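Type IV pilus biogenesis factor PilY1 (Pseudomonas aeruginosa, PDB 3HX6) primes type IV pilus assembly and supports twitching motility and host-cell adhesion, apparently through calcium binding and release that regulate pilus retraction. Local coordinates at residues G72-S75 and T76-A80; G130-Q133 and F134-G138; V308-G312 and Q313-S317; D402-A406 and S407-T411; F438-N441 and G442-K445. The protein carries 3 engineered substitutions. All coordinates share one frame; numbering follows the deposited sequence.

Contact 1 (G72-S75 and T76-A80)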
loop_
_atom_site.group_PDB
_atom_site.type_symbol
_atom_site.label_atom_id
_atom_site.label_comp_id
_atom_site.label_asym_id
_atom_site.label_seq_id
_atom_site.Cartn_x
_atom_site.Cartn_y
_atom_site.Cartn_z
ATOM N N GLY A 72 -16.295 -14.747 17.217
ATOM C CA GLY A 72 -16.710 -13.737 16.259
ATOM C C GLY A 72 -16.274 -14.082 14.847
ATOM O O GLY A 72 -15.669 -15.129 14.618
ATOM N N ASN A 73 -16.590 -13.210 13.896
ATOM C CA ASN A 73 -16.202 -13.423 12.507
ATOM C C ASN A 73 -15.652 -12.102 11.975
ATOM O O ASN A 73 -16.409 -11.250 11.516
ATOM C CB ASN A 73 -17.405 -13.852 11.665
ATOM C CG ASN A 73 -16.994 -14.438 10.335
ATOM O OD1 ASN A 73 -16.116 -13.906 9.653
ATOM N ND2 ASN A 73 -17.625 -15.543 9.954
ATOM N N TYR A 74 -14.336 -11.929 12.031
ATOM C CA TYR A 74 -13.750 -10.677 11.576
ATOM C C TYR A 74 -13.872 -10.453 10.075
ATOM O O TYR A 74 -14.069 -9.321 9.635
ATOM C CB TYR A 74 -12.278 -10.579 11.984
ATOM C CG TYR A 74 -11.761 -9.153 11.982
ATOM C CD1 TYR A 74 -12.188 -8.236 12.948
ATOM C CD2 TYR A 74 -10.874 -8.707 10.999
ATOM C CE1 TYR A 74 -11.747 -6.911 12.935
ATOM C CE2 TYR A 74 -10.429 -7.381 10.976
ATOM C CZ TYR A 74 -10.872 -6.489 11.948
ATOM O OH TYR A 74 -10.450 -5.176 11.923
ATOM N N SER A 75 -13.760 -11.518 9.285
ATOM C CA SER A 75 -13.860 -11.375 7.835
ATOM C C SER A 75 -15.179 -10.721 7.426
ATOM O O SER A 75 -15.197 -9.872 6.538
ATOM C CB SER A 75 -13.723 -12.732 7.141
ATOM O OG SER A 75 -14.843 -13.549 7.417
ATOM N N THR A 76 -16.279 -11.108 8.071
ATOM C CA THR A 76 -17.575 -10.522 7.742
ATOM C C THR A 76 -17.643 -9.077 8.237
ATOM O O THR A 76 -18.319 -8.236 7.643
ATOM C CB THR A 76 -18.751 -11.330 8.344
ATOM O OG1 THR A 76 -18.614 -11.404 9.765
ATOM C CG2 THR A 76 -18.778 -12.741 7.772
ATOM N N PHE A 77 -16.940 -8.790 9.327
ATOM C CA PHE A 77 -16.912 -7.435 9.860
ATOM C C PHE A 77 -16.097 -6.580 8.906
ATOM O O PHE A 77 -16.484 -5.467 8.567
ATOM C CB PHE A 77 -16.245 -7.401 11.232
ATOM C CG PHE A 77 -16.125 -6.017 11.811
ATOM C CD1 PHE A 77 -17.221 -5.397 12.397
ATOM C CD2 PHE A 77 -14.917 -5.331 11.760
ATOM C CE1 PHE A 77 -17.114 -4.115 12.933
ATOM C CE2 PHE A 77 -14.801 -4.052 12.291
ATOM C CZ PHE A 77 -15.903 -3.445 12.876
ATOM N N ALA A 78 -14.953 -7.107 8.488
ATOM C CA ALA A 78 -14.072 -6.392 7.572
ATOM C C ALA A 78 -14.813 -6.100 6.272
ATOM O O ALA A 78 -14.779 -4.975 5.765
ATOM C CB ALA A 78 -12.821 -7.221 7.293
ATOM N N GLU A 79 -15.489 -7.114 5.742
ATOM C CA GLU A 79 -16.245 -6.959 4.505
ATOM C C GLU A 79 -17.258 -5.834 4.628
ATOM O O GLU A 79 -17.398 -5.011 3.726
ATOM C CB GLU A 79 -16.970 -8.260 4.155
ATOM C CG GLU A 79 -16.084 -9.325 3.524
ATOM C CD GLU A 79 -15.531 -8.897 2.177
ATOM O OE1 GLU A 79 -16.334 -8.519 1.297
ATOM O OE2 GLU A 79 -14.297 -8.941 1.999
ATOM N N ALA A 80 -17.967 -5.805 5.750
ATOM C CA ALA A 80 -18.970 -4.778 5.984
ATOM C C ALA A 80 -18.365 -3.380 5.961
ATOM O O ALA A 80 -18.944 -2.452 5.395
ATOM C CB ALA A 80 -19.657 -5.022 7.317
#
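Asn73, the N-cap of helix 74-82, accepts twice from Thr76, through its side chain and through its backbone carbonyl. Its OD1 accepts from Thr76 N at 3.2 Å, with the donor well above the carbonyl plane, and from Ser75 OG at 2.6 Å, this time in the plane. Two donors therefore fix the rotation of the amide. Thr76 OG1, set between its own backbone N and carbonyl carbon (chi1 58°), also donates, to Asn73 O, at 2.8 Å. The two side chains cross at about a right angle.

Backbone bonds take over from there: Ala78 N to Tyr74 O is 2.6 Å with a C=O...N angle of 168°, and Glu79 N reaches Ser75 O at 2.9 Å.

The apolar part lies in the same first turn, where Tyr74 CE1 stands 3.7 Å from Phe77 CD2. The ring planes differ by 36°, an oblique pairing.

Beyond the helix, Tyr74 OH is bonded to Asp144 and Tyr60 N while its ring meets Trp151 edge-to-face. Helix 62-65 covers Tyr74 and Ser75 through Thr62, and Ser407 of the second subunit packs on Asn73 and Ser75.

Contact 2 (G130-Q133 and F134-G138)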
loop_
_atom_site.group_PDB
_atom_site.type_symbol
_atom_site.label_atom_id
_atom_site.label_comp_id
_atom_site.label_asym_id
_atom_site.label_seq_id
_atom_site.Cartn_x
_atom_site.Cartn_y
_atom_site.Cartn_z
ATOM N N GLY A 130 -0.313 27.959 18.620
ATOM C CA GLY A 130 -0.910 26.960 17.750
ATOM C C GLY A 130 -0.367 25.562 17.981
ATOM O O GLY A 130 -1.126 24.600 18.077
ATOM N N ALA A 131 0.953 25.445 18.062
ATOM C CA ALA A 131 1.592 24.156 18.289
ATOM C C ALA A 131 1.127 23.580 19.623
ATOM O O ALA A 131 0.736 22.413 19.712
ATOM C CB ALA A 131 3.106 24.317 18.289
ATOM N N HIS A 132 1.161 24.412 20.659
ATOM C CA HIS A 132 0.751 23.987 21.989
ATOM C C HIS A 132 -0.737 23.660 22.047
ATOM O O HIS A 132 -1.134 22.640 22.615
ATOM C CB HIS A 132 1.080 25.070 23.018
ATOM C CG HIS A 132 0.715 24.696 24.418
ATOM N ND1 HIS A 132 -0.261 25.353 25.136
ATOM C CD2 HIS A 132 1.182 23.716 25.230
ATOM C CE1 HIS A 132 -0.380 24.797 26.328
ATOM N NE2 HIS A 132 0.484 23.799 26.410
ATOM N N GLN A 133 -1.560 24.524 21.461
ATOM C CA GLN A 133 -2.999 24.294 21.467
ATOM C C GLN A 133 -3.300 23.021 20.689
ATOM O O GLN A 133 -4.203 22.258 21.039
ATOM C CB GLN A 133 -3.740 25.475 20.835
ATOM C CG GLN A 133 -5.250 25.411 21.015
ATOM C CD GLN A 133 -5.656 25.349 22.479
ATOM O OE1 GLN A 133 -5.277 26.208 23.276
ATOM N NE2 GLN A 133 -6.431 24.329 22.838
ATOM N N PHE A 134 -2.536 22.796 19.626
ATOM C CA PHE A 134 -2.731 21.608 18.815
ATOM C C PHE A 134 -2.534 20.371 19.688
ATOM O O PHE A 134 -3.313 19.420 19.613
ATOM C CB PHE A 134 -1.751 21.603 17.643
ATOM C CG PHE A 134 -1.927 20.437 16.715
ATOM C CD1 PHE A 134 -1.318 19.218 16.984
ATOM C CD2 PHE A 134 -2.720 20.551 15.578
ATOM C CE1 PHE A 134 -1.497 18.128 16.134
ATOM C CE2 PHE A 134 -2.904 19.465 14.724
ATOM C CZ PHE A 134 -2.291 18.252 15.004
ATOM N N TYR A 135 -1.500 20.389 20.526
ATOM C CA TYR A 135 -1.244 19.261 21.416
ATOM C C TYR A 135 -2.356 19.131 22.448
ATOM O O TYR A 135 -2.888 18.040 22.657
ATOM C CB TYR A 135 0.098 19.415 22.140
ATOM C CG TYR A 135 0.265 18.446 23.295
ATOM C CD1 TYR A 135 0.154 18.880 24.617
ATOM C CD2 TYR A 135 0.478 17.081 23.067
ATOM C CE1 TYR A 135 0.246 17.982 25.685
ATOM C CE2 TYR A 135 0.569 16.173 24.130
ATOM C CZ TYR A 135 0.450 16.635 25.435
ATOM O OH TYR A 135 0.517 15.755 26.488
ATOM N N VAL A 136 -2.707 20.246 23.086
ATOM C CA VAL A 136 -3.748 20.243 24.104
ATOM C C VAL A 136 -5.088 19.717 23.595
ATOM O O VAL A 136 -5.733 18.929 24.276
ATOM C CB VAL A 136 -3.964 21.650 24.700
ATOM C CG1 VAL A 136 -5.117 21.618 25.695
ATOM C CG2 VAL A 136 -2.696 22.119 25.392
ATOM N N ASP A 137 -5.514 20.156 22.413
ATOM C CA ASP A 137 -6.782 19.682 21.858
ATOM C C ASP A 137 -6.668 18.182 21.611
ATOM O O ASP A 137 -7.644 17.442 21.719
ATOM C CB ASP A 137 -7.111 20.400 20.544
ATOM C CG ASP A 137 -7.420 21.873 20.748
ATOM O OD1 ASP A 137 -7.931 22.221 21.832
ATOM O OD2 ASP A 137 -7.169 22.676 19.821
ATOM N N GLY A 138 -5.457 17.751 21.276
ATOM C CA GLY A 138 -5.195 16.348 21.039
ATOM C C GLY A 138 -5.970 15.694 19.914
ATOM O O GLY A 138 -6.491 16.352 19.015
#
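Val136 sits one helical turn beyond His132, and its side chain is the part of helix 130-137 that closes over the imidazole. CB lies 3.7 Å from His132 O and about as far from Gln133 O, so it rests between two carbonyls of the preceding turn. The two methyls then part. CG1, anti to the backbone N (chi1 176°), only grazes Gln133, with NE2 4.2 Å away. CG2 is set beside the backbone N and points back along the helix: it comes within 3.2 Å of His132 O and reaches the ring, 3.7 Å from His132 CE1. Its distance to the ring centroid is 3.9 Å at 20° off the normal, which meets the definition of a CH-pi contact, with the methyl over one face and shifted toward the rim.

On the neighbouring flank Gln133 bends at chi2 and brings its amide up to Asp137. NE2 to Asp137 OD1 measures 2.8 Å, but OD1 is crowded by another atom in the model, so this bond is less certain than its length suggests. Regular helical bonds carry the backbone underneath, among them Val136 N to His132 O at 2.9 Å.

The same imidazole meets Tyr352 edge-to-face, and Asn355 touches it as well, while Ala131 rests on Leu527 and Tyr135 on Thr329, so several loops pack against this short helix. At its far end Arg160 bonds to Val136 O, shortly before the chain enters strand 141-147, an outer strand of a four-stranded antiparallel propeller sheet.

Contact 3 (V308-G312 and Q313-S317)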
loop_
_atom_site.group_PDB
_atom_site.type_symbol
_atom_site.label_atom_id
_atom_site.label_comp_id
_atom_site.label_asym_id
_atom_site.label_seq_id
_atom_site.Cartn_x
_atom_site.Cartn_y
_atom_site.Cartn_z
ATOM N N VAL A 308 2.478 -4.413 38.752
ATOM C CA VAL A 308 3.574 -3.601 38.267
ATOM C C VAL A 308 4.716 -4.610 38.228
ATOM O O VAL A 308 4.866 -5.409 39.152
ATOM C CB VAL A 308 3.945 -2.470 39.246
ATOM C CG1 VAL A 308 5.036 -1.610 38.631
ATOM C CG2 VAL A 308 2.721 -1.636 39.580
ATOM N N SER A 309 5.503 -4.582 37.159
ATOM C CA SER A 309 6.607 -5.515 36.994
ATOM C C SER A 309 7.782 -5.214 37.916
ATOM O O SER A 309 7.807 -4.198 38.603
ATOM C CB SER A 309 7.107 -5.482 35.542
ATOM O OG SER A 309 6.055 -5.698 34.611
ATOM N N PHE A 310 8.752 -6.122 37.929
ATOM C CA PHE A 310 9.968 -5.924 38.702
ATOM C C PHE A 310 9.728 -5.606 40.174
ATOM O O PHE A 310 10.493 -4.855 40.780
ATOM C CB PHE A 310 10.764 -4.791 38.053
ATOM C CG PHE A 310 10.846 -4.896 36.548
ATOM C CD1 PHE A 310 10.718 -3.767 35.749
ATOM C CD2 PHE A 310 11.055 -6.127 35.933
ATOM C CE1 PHE A 310 10.796 -3.868 34.361
ATOM C CE2 PHE A 310 11.134 -6.235 34.544
ATOM C CZ PHE A 310 11.004 -5.110 33.759
ATOM N N GLY A 311 8.662 -6.162 40.737
ATOM C CA GLY A 311 8.358 -5.930 42.138
ATOM C C GLY A 311 7.998 -4.500 42.487
ATOM O O GLY A 311 7.987 -4.130 43.661
ATOM N N GLY A 312 7.692 -3.686 41.484
ATOM C CA GLY A 312 7.347 -2.303 41.770
ATOM C C GLY A 312 8.474 -1.348 41.423
ATOM O O GLY A 312 8.353 -0.139 41.602
ATOM N N GLN A 313 9.583 -1.896 40.940
ATOM C CA GLN A 313 10.725 -1.087 40.542
ATOM C C GLN A 313 10.539 -0.714 39.075
ATOM O O GLN A 313 10.107 -1.541 38.271
ATOM C CB GLN A 313 12.024 -1.884 40.676
ATOM C CG GLN A 313 13.286 -1.076 40.372
ATOM C CD GLN A 313 14.512 -1.959 40.198
ATOM O OE1 GLN A 313 14.509 -3.134 40.588
ATOM N NE2 GLN A 313 15.570 -1.397 39.618
ATOM N N PRO A 314 10.855 0.535 38.705
ATOM C CA PRO A 314 10.695 0.926 37.302
ATOM C C PRO A 314 11.850 0.359 36.482
ATOM O O PRO A 314 12.937 0.111 37.012
ATOM C CB PRO A 314 10.717 2.451 37.367
ATOM C CG PRO A 314 11.679 2.709 38.516
ATOM C CD PRO A 314 11.232 1.688 39.544
ATOM N N LEU A 315 11.614 0.134 35.195
ATOM C CA LEU A 315 12.665 -0.389 34.330
ATOM C C LEU A 315 13.818 0.607 34.315
ATOM O O LEU A 315 14.988 0.228 34.225
ATOM C CB LEU A 315 12.146 -0.551 32.898
ATOM C CG LEU A 315 13.146 -1.067 31.860
ATOM C CD1 LEU A 315 13.352 -2.580 32.049
ATOM C CD2 LEU A 315 12.614 -0.790 30.464
ATOM N N TYR A 316 13.468 1.885 34.411
ATOM C CA TYR A 316 14.447 2.960 34.349
ATOM C C TYR A 316 13.850 4.263 34.895
ATOM O O TYR A 316 12.628 4.428 34.937
ATOM C CB TYR A 316 14.852 3.143 32.877
ATOM C CG TYR A 316 16.042 4.037 32.633
ATOM C CD1 TYR A 316 15.881 5.383 32.296
ATOM C CD2 TYR A 316 17.340 3.538 32.763
ATOM C CE1 TYR A 316 16.995 6.216 32.095
ATOM C CE2 TYR A 316 18.452 4.356 32.564
ATOM C CZ TYR A 316 18.277 5.686 32.233
ATOM O OH TYR A 316 19.389 6.477 32.042
ATOM N N SER A 317 14.714 5.172 35.337
ATOM C CA SER A 317 14.284 6.480 35.832
ATOM C C SER A 317 15.142 7.506 35.103
ATOM O O SER A 317 16.355 7.589 35.321
ATOM C CB SER A 317 14.490 6.593 37.340
ATOM O OG SER A 317 13.597 5.746 38.034
HETATM O O HOH W 1 13.375 -4.558 42.489
#
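Phe310 turns different parts of its ring to Gln313 and Leu315. Gln313 O lies at the ring edge, in the ring plane, 3.4 Å from Phe310 CD1, so the carbonyl faces the aromatic C-H rim. Leu315 approaches obliquely: its CD1 is 3.7 Å from Phe310 CE1 and 3.9 Å from Phe310 CZ, and the two side chains cross at a slant. A third neighbour comes from next door in sequence, Ser309 CB, which lies 3.8 Å above the ring plane, over its centre. With CG anti to the carbonyl carbon (chi1 -45°), the phenyl group is directed toward the residues that follow the turn.

The turn itself is tight. Phe310, Gly311 and Gly312 all have positive phi, and two backbone bonds close successive steps: Gly312 N to Ser309 O at 2.9 Å, then Gln313 N to Phe310 O at 3.1 Å, the latter with its donor far above the carbonyl plane. A water donates to Gln313 OE1 at 2.6 Å and more weakly to Phe310 O.

This excursion interrupts an outermost strand, 307-317, of a propeller sheet whose first strand, 251-257, leads into the calcium loop; the ion lies about 14 Å from the side chain of Ser309. Leu315 and Tyr316 both face Leu277 of strand 276-281, a classic beta bulge, while Phe310 and Leu315 pack against Asp373 of strand 367-373 in the neighbouring sheet.

Contact 4 (D402-A406 and S407-T411)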
loop_
_atom_site.group_PDB
_atom_site.type_symbol
_atom_site.label_atom_id
_atom_site.label_comp_id
_atom_site.label_asym_id
_atom_site.label_seq_id
_atom_site.Cartn_x
_atom_site.Cartn_y
_atom_site.Cartn_z
ATOM N N ASP A 402 22.042 22.982 6.266
ATOM C CA ASP A 402 21.088 23.169 5.194
ATOM C C ASP A 402 21.771 22.555 3.985
ATOM O O ASP A 402 22.939 22.840 3.707
ATOM C CB ASP A 402 20.835 24.658 4.966
ATOM C CG ASP A 402 19.828 25.232 5.941
ATOM O OD1 ASP A 402 19.775 24.762 7.096
ATOM O OD2 ASP A 402 19.090 26.161 5.554
ATOM N N SER A 403 21.054 21.694 3.280
ATOM C CA SER A 403 21.609 21.042 2.114
ATOM C C SER A 403 20.501 20.808 1.100
ATOM O O SER A 403 19.330 21.070 1.373
ATOM C CB SER A 403 22.248 19.712 2.518
ATOM O OG SER A 403 22.829 19.060 1.404
ATOM N N THR A 404 20.879 20.318 -0.072
ATOM C CA THR A 404 19.922 20.050 -1.131
ATOM C C THR A 404 20.053 18.585 -1.532
ATOM O O THR A 404 21.156 18.080 -1.712
ATOM C CB THR A 404 20.188 20.970 -2.338
ATOM O OG1 THR A 404 20.170 22.332 -1.895
ATOM C CG2 THR A 404 19.121 20.787 -3.407
ATOM N N PHE A 405 18.919 17.907 -1.641
ATOM C CA PHE A 405 18.876 16.498 -2.001
ATOM C C PHE A 405 18.111 16.454 -3.307
ATOM O O PHE A 405 16.900 16.685 -3.345
ATOM C CB PHE A 405 18.179 15.734 -0.876
ATOM C CG PHE A 405 18.827 15.957 0.462
ATOM C CD1 PHE A 405 19.915 15.186 0.860
ATOM C CD2 PHE A 405 18.420 17.010 1.280
ATOM C CE1 PHE A 405 20.590 15.461 2.044
ATOM C CE2 PHE A 405 19.091 17.294 2.467
ATOM C CZ PHE A 405 20.178 16.520 2.851
ATOM N N ALA A 406 18.842 16.167 -4.380
ATOM C CA ALA A 406 18.289 16.184 -5.727
ATOM C C ALA A 406 18.074 17.684 -5.931
ATOM O O ALA A 406 19.039 18.440 -6.059
ATOM C CB ALA A 406 16.969 15.430 -5.791
ATOM N N SER A 407 16.821 18.123 -5.921
ATOM C CA SER A 407 16.520 19.543 -6.087
ATOM C C SER A 407 15.896 20.113 -4.814
ATOM O O SER A 407 15.801 21.328 -4.646
ATOM C CB SER A 407 15.549 19.740 -7.251
ATOM O OG SER A 407 16.048 19.150 -8.435
ATOM N N THR A 408 15.485 19.225 -3.916
ATOM C CA THR A 408 14.835 19.628 -2.674
ATOM C C THR A 408 15.795 20.093 -1.584
ATOM O O THR A 408 16.724 19.380 -1.213
ATOM C CB THR A 408 13.991 18.477 -2.111
ATOM O OG1 THR A 408 13.185 17.918 -3.157
ATOM C CG2 THR A 408 13.083 18.981 -0.998
ATOM N N ALA A 409 15.557 21.293 -1.069
ATOM C CA ALA A 409 16.387 21.845 -0.005
ATOM C C ALA A 409 15.742 21.505 1.337
ATOM O O ALA A 409 14.522 21.554 1.467
ATOM C CB ALA A 409 16.507 23.356 -0.163
ATOM N N ARG A 410 16.561 21.149 2.322
ATOM C CA ARG A 410 16.066 20.804 3.656
ATOM C C ARG A 410 17.123 21.126 4.702
ATOM O O ARG A 410 18.307 21.242 4.383
ATOM C CB ARG A 410 15.762 19.305 3.764
ATOM C CG ARG A 410 14.698 18.760 2.832
ATOM C CD ARG A 410 14.507 17.272 3.066
ATOM N NE ARG A 410 13.625 16.661 2.077
ATOM C CZ ARG A 410 12.300 16.764 2.084
ATOM N NH1 ARG A 410 11.689 17.450 3.043
ATOM N NH2 ARG A 410 11.588 16.191 1.123
ATOM N N THR A 411 16.693 21.281 5.949
ATOM C CA THR A 411 17.634 21.509 7.034
ATOM C C THR A 411 17.658 20.137 7.705
ATOM O O THR A 411 16.616 19.597 8.084
ATOM C CB THR A 411 17.154 22.593 8.029
ATOM O OG1 THR A 411 15.993 22.133 8.722
ATOM C CG2 THR A 411 16.819 23.875 7.291
#
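Asp402 and Thr411 form a non-hydrogen-bonded pair a few residues from the tip of a beta hairpin with a two-residue loop, whose type II' turn runs from Phe405 to Thr408. Ala406 takes the positive-phi corner of that turn (70°). Antiparallel bonds tie the arms: Ser403 N to Arg410 O at 3.0 Å and Arg410 N to Ser403 O at 2.9 Å, both nearly straight, then Phe405 N to Thr408 O at 2.7 Å. The return bond, Thr408 N to Phe405 O, is more bent, its donor lying above the carbonyl plane as the turn closes.

Ser403, Phe405, Thr408 and Arg410 share one face. Phe405 has CG anti to its carbonyl carbon (chi1 -55°), which lays the ring back along the hairpin until CE2 comes 4.1 Å from Arg410 CB. The arginine runs extended from CG to NE and crosses the phenylalanine at about a right angle; its guanidinium goes on to a salt bridge with Glu547 and a bond to Leu498 O, and Thr408 CG2 lies 3.6 Å above one of its faces.

The other face carries Asp402, Thr404, Ala409 and Thr411. Thr404 swings CG2 over the turn, 3.5 Å from Thr408 O. Thr411 holds OG1 between its backbone N and carbonyl carbon (chi1 66°) and bonded to Glu523, which turns its methyl to the aspartate: Thr411 CG2 lies 3.1 Å from Asp402 OD1.

Contact 5 (F438-N441 and G442-K445)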
loop_
_atom_site.group_PDB
_atom_site.type_symbol
_atom_site.label_atom_id
_atom_site.label_comp_id
_atom_site.label_asym_id
_atom_site.label_seq_id
_atom_site.Cartn_x
_atom_site.Cartn_y
_atom_site.Cartn_z
ATOM N N PHE A 438 18.384 15.485 23.198
ATOM C CA PHE A 438 17.855 16.258 22.086
ATOM C C PHE A 438 18.507 17.636 22.058
ATOM O O PHE A 438 17.988 18.606 22.617
ATOM C CB PHE A 438 16.337 16.383 22.206
ATOM C CG PHE A 438 15.608 15.094 21.945
ATOM C CD1 PHE A 438 15.732 14.448 20.719
ATOM C CD2 PHE A 438 14.808 14.524 22.922
ATOM C CE1 PHE A 438 15.067 13.251 20.470
ATOM C CE2 PHE A 438 14.138 13.324 22.686
ATOM C CZ PHE A 438 14.268 12.688 21.457
ATOM N N MET A 439 19.665 17.694 21.415
ATOM C CA MET A 439 20.428 18.926 21.298
ATOM C C MET A 439 21.555 18.690 20.307
ATOM O O MET A 439 22.161 17.615 20.284
ATOM C CB MET A 439 21.013 19.325 22.661
ATOM C CG MET A 439 22.042 18.339 23.225
ATOM S SD MET A 439 22.545 18.755 24.911
ATOM C CE MET A 439 23.784 17.462 25.272
ATOM N N VAL A 440 21.831 19.685 19.477
ATOM C CA VAL A 440 22.906 19.551 18.511
ATOM C C VAL A 440 24.173 20.172 19.095
ATOM O O VAL A 440 24.270 21.381 19.247
ATOM C CB VAL A 440 22.542 20.226 17.175
ATOM C CG1 VAL A 440 22.074 21.642 17.422
ATOM C CG2 VAL A 440 23.742 20.217 16.249
ATOM N N ASN A 441 25.136 19.327 19.432
ATOM C CA ASN A 441 26.395 19.771 20.021
ATOM C C ASN A 441 26.179 20.580 21.298
ATOM O O ASN A 441 26.731 21.668 21.462
ATOM C CB ASN A 441 27.207 20.608 19.029
ATOM C CG ASN A 441 28.691 20.634 19.375
ATOM O OD1 ASN A 441 29.084 20.275 20.486
ATOM N ND2 ASN A 441 29.517 21.062 18.429
ATOM N N GLY A 442 25.355 20.044 22.193
ATOM C CA GLY A 442 25.100 20.700 23.462
ATOM C C GLY A 442 24.229 21.944 23.509
ATOM O O GLY A 442 23.912 22.408 24.606
ATOM N N THR A 443 23.828 22.499 22.367
ATOM C CA THR A 443 22.993 23.695 22.422
ATOM C C THR A 443 21.559 23.366 22.826
ATOM O O THR A 443 20.807 22.711 22.095
ATOM C CB THR A 443 23.035 24.505 21.093
ATOM O OG1 THR A 443 21.780 25.156 20.870
ATOM C CG2 THR A 443 23.370 23.635 19.955
ATOM N N LEU A 444 21.209 23.823 24.025
ATOM C CA LEU A 444 19.896 23.600 24.615
ATOM C C LEU A 444 18.834 24.515 24.026
ATOM O O LEU A 444 18.921 25.735 24.149
ATOM C CB LEU A 444 19.977 23.817 26.126
ATOM C CG LEU A 444 21.088 23.014 26.806
ATOM C CD1 LEU A 444 21.157 23.379 28.278
ATOM C CD2 LEU A 444 20.832 21.516 26.622
ATOM N N LYS A 445 17.832 23.916 23.389
ATOM C CA LYS A 445 16.747 24.672 22.781
ATOM C C LYS A 445 15.411 24.217 23.357
ATOM O O LYS A 445 14.355 24.722 22.981
ATOM C CB LYS A 445 16.736 24.467 21.264
ATOM C CG LYS A 445 17.915 25.081 20.512
ATOM C CD LYS A 445 17.998 26.587 20.742
ATOM C CE LYS A 445 18.703 27.292 19.593
ATOM N NZ LYS A 445 20.027 26.690 19.283
HETATM O O HOH W 2 17.309 21.396 22.397
HETATM O O HOH W 3 25.323 17.379 21.689
#
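Gly442 N donates to a water at 2.7 Å, the shortest sound polar bond here, and that water donates back weakly to Met439 O. Met439 also meets the glycine directly, its SD standing 3.5 Å from Gly442 CA. A second water bridges the two arms, donating to Phe438 O at 2.9 Å and accepting from Lys445 N at 2.8 Å. On the outgoing arm Lys445 curls back, its chain bent at chi2 and again at chi4, and NZ donates to Thr443 OG1 over 2.8 Å.

The chain reverses through a type I' beta turn from Val440 to Thr443, Asn441 and Gly442 filling its two central positions with positive phi (57° and 74°). The bond expected across it, Thr443 N to Val440 O, is weak, and the placing of that oxygen is doubtful. The turn belongs to the loop that follows strand 433-437, and Asn441 is joined by a backbone bond to Leu397 of strand 392-405.

Apolar contact falls mainly to Met439. Its CG is wedged between the backbone N and the carbonyl carbon (chi1 64°), and the chain then runs extended, which carries the sulfur alongside Leu444; SD to Leu444 CD2 is 3.7 Å, with the two side chains pointing the same way. Nearer the backbone, Met439 CB lies 3.4 Å from Thr443 O. Ala365 touches both Met439 and Leu444.

The five contacts follow one another along the chain without overlap, and within one chain none touches another. Contact 1 lies on helix 74-82, between the first two strands of the first propeller sheet, and contact 2 on helix 130-137, just before the first strand of the second. Contact 3 interrupts an outer strand of the fourth such sheet, which holds the calcium loop between its first two strands. Contact 4 closes hairpin 392-405/408-415 of the large mixed sheet, and contact 5 follows its strand 433-437; their centres are 22 Å apart, against 50 Å between contacts 1 and 5. They therefore sample separate places in this C-terminal part; in the two-chain assembly the contact 4 turn of one copy, through Ser407, meets contact 1 of the other.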